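Side-chain contacts in putative nucleoprotein (Infectious salmon anemia virus, PDB 4EWC), which encapsidates the negative-strand viral RNA, protecting it from nucleases and forming the ribonucleoprotein that serves as template for transcription and replication: residues Leu147-Phe150 against Ile151-Phe155; Ser434-Met438 against Ser439-Thr443. All coordinates share one frame; numbering follows the deposited sequence.

Interaction 1. Residues Leu147-Phe150 against Ile151-Phe155; sequences LSLF and IGMVF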
loop_
_atom_site.group_PDB
_atom_site.type_symbol
_atom_site.label_atom_id
_atom_site.label_comp_id
_atom_site.label_asym_id
_atom_site.label_seq_id
_atom_site.Cartn_x
_atom_site.Cartn_y
_atom_site.Cartn_z
ATOM N N LEU A 147 -17.703 -27.650 -11.381
ATOM C CA LEU A 147 -16.555 -27.605 -10.503
ATOM C C LEU A 147 -16.954 -27.987 -9.077
ATOM O O LEU A 147 -16.236 -28.742 -8.439
ATOM C CB LEU A 147 -15.857 -26.240 -10.554
ATOM C CG LEU A 147 -14.661 -26.083 -9.596
ATOM C CD1 LEU A 147 -13.505 -27.009 -9.953
ATOM C CD2 LEU A 147 -14.208 -24.636 -9.550
ATOM N N SER A 148 -18.092 -27.498 -8.583
ATOM C CA SER A 148 -18.549 -27.897 -7.245
ATOM C C SER A 148 -18.915 -29.367 -7.180
ATOM O O SER A 148 -18.713 -30.022 -6.149
ATOM C CB SER A 148 -19.735 -27.061 -6.764
ATOM O OG SER A 148 -19.339 -25.742 -6.462
ATOM N N LEU A 149 -19.473 -29.882 -8.266
ATOM C CA LEU A 149 -19.839 -31.290 -8.320
ATOM C C LEU A 149 -18.568 -32.127 -8.288
ATOM O O LEU A 149 -18.431 -33.051 -7.475
ATOM C CB LEU A 149 -20.647 -31.590 -9.582
ATOM C CG LEU A 149 -21.083 -33.042 -9.719
ATOM C CD1 LEU A 149 -21.733 -33.469 -8.417
ATOM C CD2 LEU A 149 -22.034 -33.253 -10.874
ATOM N N PHE A 150 -17.645 -31.777 -9.180
ATOM C CA PHE A 150 -16.329 -32.389 -9.243
ATOM C C PHE A 150 -15.680 -32.434 -7.874
ATOM O O PHE A 150 -15.240 -33.494 -7.436
ATOM C CB PHE A 150 -15.431 -31.633 -10.231
ATOM C CG PHE A 150 -14.061 -32.238 -10.399
ATOM C CD1 PHE A 150 -13.066 -32.033 -9.452
ATOM C CD2 PHE A 150 -13.766 -32.995 -11.514
ATOM C CE1 PHE A 150 -11.823 -32.599 -9.609
ATOM C CE2 PHE A 150 -12.529 -33.558 -11.684
ATOM C CZ PHE A 150 -11.556 -33.363 -10.734
ATOM N N ILE A 151 -15.601 -31.286 -7.205
ATOM C CA ILE A 151 -14.953 -31.233 -5.900
ATOM C C ILE A 151 -15.695 -32.099 -4.877
ATOM O O ILE A 151 -15.098 -32.942 -4.221
ATOM C CB ILE A 151 -14.779 -29.792 -5.385
ATOM C CG1 ILE A 151 -13.746 -29.057 -6.240
ATOM C CG2 ILE A 151 -14.317 -29.810 -3.933
ATOM C CD1 ILE A 151 -13.788 -27.540 -6.098
ATOM N N GLY A 152 -17.003 -31.918 -4.771
ATOM C CA GLY A 152 -17.814 -32.735 -3.878
ATOM C C GLY A 152 -17.709 -34.248 -4.043
ATOM O O GLY A 152 -17.957 -34.989 -3.085
HETATM N N MSE A 153 -17.343 -34.709 -5.241
HETATM C CA MSE A 153 -17.216 -36.144 -5.508
HETATM C C MSE A 153 -15.780 -36.632 -5.417
HETATM O O MSE A 153 -15.529 -37.751 -4.963
HETATM C CB MSE A 153 -17.838 -36.536 -6.861
HETATM C CG MSE A 153 -19.357 -36.591 -6.809
HETATM SE SE MSE A 153 -20.121 -37.131 -8.519
HETATM C CE MSE A 153 -19.517 -38.957 -8.519
ATOM N N VAL A 154 -14.837 -35.791 -5.835
ATOM C CA VAL A 154 -13.434 -36.178 -5.867
ATOM C C VAL A 154 -12.782 -36.068 -4.488
ATOM O O VAL A 154 -12.136 -37.014 -4.037
ATOM C CB VAL A 154 -12.655 -35.391 -6.973
ATOM C CG1 VAL A 154 -11.116 -35.619 -6.904
ATOM C CG2 VAL A 154 -13.189 -35.757 -8.367
ATOM N N PHE A 155 -12.970 -34.945 -3.798
ATOM C CA PHE A 155 -12.338 -34.744 -2.476
ATOM C C PHE A 155 -12.607 -35.839 -1.414
ATOM O O PHE A 155 -11.669 -36.262 -0.729
ATOM C CB PHE A 155 -12.591 -33.327 -1.930
ATOM C CG PHE A 155 -11.684 -32.273 -2.530
ATOM C CD1 PHE A 155 -11.495 -32.201 -3.909
ATOM C CD2 PHE A 155 -11.021 -31.348 -1.721
ATOM C CE1 PHE A 155 -10.646 -31.238 -4.474
ATOM C CE2 PHE A 155 -10.175 -30.374 -2.277
ATOM C CZ PHE A 155 -9.994 -30.324 -3.647
#
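Two successive turns of helix 142-162 meet here through i to i+4 pairs, F150 with V154 and L147 with I151 among them. The apolar sequence resembles a predicted membrane-spanning helix, yet in the crystal it is packed against other helices of the nucleoprotein. The principal side-chain contact is a CH-pi one: V154 CG2 sits over one face of the F150 ring, 3.7 Å from its centroid and 13° off the ring normal. F150 CG stands anti to the backbone N (chi1 -178°), which tips the ring toward the next turn, where the valine methyl meets its face. In the backbone of the same pair F150 O is shared by V154 N, 2.8 Å away, and M153 N, 3.3 Å away. M153 N is shared in turn with L149 O.

On another side of the helix, L147 CG and I151 CD1 meet at 3.9 Å, the two side chains crossing at a slant. L147 of this pair packs on C260 and I264 of helix 253-269; the F150 ring reaches the same helix at S257 and C260. F155 leans instead on helix 394-402. S148 turns away from the next turn, its hydroxyl hydrogen-bonded to M410 O, while its own carbonyl O takes the G152 N proton at 2.9 Å. Buried L149 and partly exposed M153, a selenomethionine, run side by side in the same direction, with L149 CD1 4.0 Å from M153 SE.

Interaction 2. Residues Ser434-Met438 against Ser439-Thr443; sequences STFTM and SVART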
loop_
_atom_site.group_PDB
_atom_site.type_symbol
_atom_site.label_atom_id
_atom_site.label_comp_id
_atom_site.label_asym_id
_atom_site.label_seq_id
_atom_site.Cartn_x
_atom_site.Cartn_y
_atom_site.Cartn_z
ATOM N N SER A 434 11.765 -20.913 10.739
ATOM C CA SER A 434 12.477 -19.638 10.628
ATOM C C SER A 434 12.345 -18.982 9.242
ATOM O O SER A 434 12.256 -17.752 9.142
ATOM C CB SER A 434 13.963 -19.804 10.986
ATOM O OG SER A 434 14.648 -20.586 10.017
ATOM N N THR A 435 12.348 -19.800 8.190
ATOM C CA THR A 435 12.313 -19.269 6.835
ATOM C C THR A 435 10.891 -19.237 6.255
ATOM O O THR A 435 10.438 -18.221 5.717
ATOM C CB THR A 435 13.268 -20.040 5.905
ATOM O OG1 THR A 435 12.918 -21.427 5.918
ATOM C CG2 THR A 435 14.705 -19.881 6.391
ATOM N N PHE A 436 10.192 -20.360 6.370
ATOM C CA PHE A 436 8.789 -20.437 6.005
ATOM C C PHE A 436 7.947 -20.072 7.226
ATOM O O PHE A 436 7.453 -20.956 7.926
ATOM C CB PHE A 436 8.475 -21.855 5.533
ATOM C CG PHE A 436 7.209 -21.962 4.726
ATOM C CD1 PHE A 436 5.969 -22.153 5.349
ATOM C CD2 PHE A 436 7.248 -21.884 3.344
ATOM C CE1 PHE A 436 4.794 -22.249 4.593
ATOM C CE2 PHE A 436 6.064 -21.975 2.579
ATOM C CZ PHE A 436 4.849 -22.158 3.204
ATOM N N THR A 437 7.797 -18.772 7.481
ATOM C CA THR A 437 7.086 -18.287 8.673
ATOM C C THR A 437 5.579 -18.257 8.471
ATOM O O THR A 437 5.079 -18.552 7.384
ATOM C CB THR A 437 7.527 -16.866 9.075
ATOM O OG1 THR A 437 6.999 -15.917 8.144
ATOM C CG2 THR A 437 9.042 -16.754 9.094
HETATM N N MSE A 438 4.859 -17.877 9.516
HETATM C CA MSE A 438 3.414 -17.840 9.451
HETATM C C MSE A 438 2.958 -16.815 8.428
HETATM O O MSE A 438 2.016 -17.058 7.668
HETATM C CB MSE A 438 2.809 -17.563 10.830
HETATM C CG MSE A 438 1.295 -17.374 10.806
HETATM SE SE MSE A 438 0.317 -19.017 10.308
HETATM C CE MSE A 438 0.674 -20.109 11.864
ATOM N N SER A 439 3.628 -15.673 8.394
ATOM C CA SER A 439 3.258 -14.624 7.461
ATOM C C SER A 439 3.583 -15.024 6.022
ATOM O O SER A 439 2.920 -14.585 5.085
ATOM C CB SER A 439 3.950 -13.317 7.822
ATOM O OG SER A 439 5.315 -13.434 7.551
ATOM N N VAL A 440 4.608 -15.849 5.844
ATOM C CA VAL A 440 4.884 -16.444 4.535
ATOM C C VAL A 440 3.749 -17.382 4.119
ATOM O O VAL A 440 3.227 -17.287 3.006
ATOM C CB VAL A 440 6.194 -17.246 4.538
ATOM C CG1 VAL A 440 6.380 -17.977 3.204
ATOM C CG2 VAL A 440 7.373 -16.333 4.792
ATOM N N ALA A 441 3.360 -18.274 5.031
ATOM C CA ALA A 441 2.291 -19.229 4.763
ATOM C C ALA A 441 0.999 -18.501 4.427
ATOM O O ALA A 441 0.299 -18.884 3.484
ATOM C CB ALA A 441 2.098 -20.177 5.942
ATOM N N ARG A 442 0.688 -17.448 5.183
ATOM C CA ARG A 442 -0.508 -16.646 4.908
ATOM C C ARG A 442 -0.487 -16.009 3.506
ATOM O O ARG A 442 -1.516 -15.935 2.827
ATOM C CB ARG A 442 -0.715 -15.601 6.003
ATOM C CG ARG A 442 -1.001 -16.254 7.345
ATOM C CD ARG A 442 -1.143 -15.254 8.475
ATOM N NE ARG A 442 -2.454 -14.638 8.458
ATOM C CZ ARG A 442 -3.548 -15.200 8.958
ATOM N NH1 ARG A 442 -3.487 -16.399 9.522
ATOM N NH2 ARG A 442 -4.712 -14.557 8.883
ATOM N N THR A 443 0.695 -15.587 3.067
ATOM C CA THR A 443 0.870 -15.064 1.715
ATOM C C THR A 443 0.632 -16.157 0.660
ATOM O O THR A 443 0.103 -15.884 -0.408
ATOM C CB THR A 443 2.271 -14.404 1.522
ATOM O OG1 THR A 443 2.447 -13.329 2.454
ATOM C CG2 THR A 443 2.421 -13.844 0.134
#
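F436 and V440 pack at the start of helix 438-449, where T437 is the N-cap. The tight part is apolar: V440 CG1 lies over one face of the F436 ring in a CH-pi contact, 4.2 Å from the centroid and offset toward the rim. F436 CE1 also meets A441 CB at 3.7 Å. A trans first torsion of F436 (chi1 -161°) carries the ring from the loop to V440 and A441. Two backbone bonds open the helix, A441 N to T437 O at 2.9 Å and R442 N to M438 O at 2.8 Å.

The looser side, at T437 and S439, is polar and partly exposed. T437 OG1 and S439 OG share a hydrogen bond of 3.1 Å, both hydroxyls lying between backbone N and carbonyl carbon (chi1 73° and 70°). Buried V440 borders this pair, its CG2 methyl 3.4 Å from T437 OG1. Separately, M438, a selenomethionine, slants across the stem of R442, M438 CG being 4.0 Å from R442 CD.

The guanidinium continues past this stem to the carbonyls of P465 and R493. Before the helix, N433 OD1 accepts from the backbone N atoms of T435 and F436, bracing the loop that follows strand 429-432; M438 and A441 lean back on V430 of that strand.

Interaction 1 is the more buried: it lies within helix 142-162, away from either helix end, and its side chains are almost all apolar. Interaction 2 is partly buried and marks the passage from a loop into helix 438-449, so it adds a hydroxyl pair and an arginine stem to its hydrophobic patch. In each, a valine methyl lies over a phenylalanine face, centred in 147-155 but toward the rim in 434-443; the first ring belongs to regular helix, whereas the second comes in from the preceding loop. The contacts share no element; their centres are 29 Å apart and their nearest atoms about 17 Å apart, without touching.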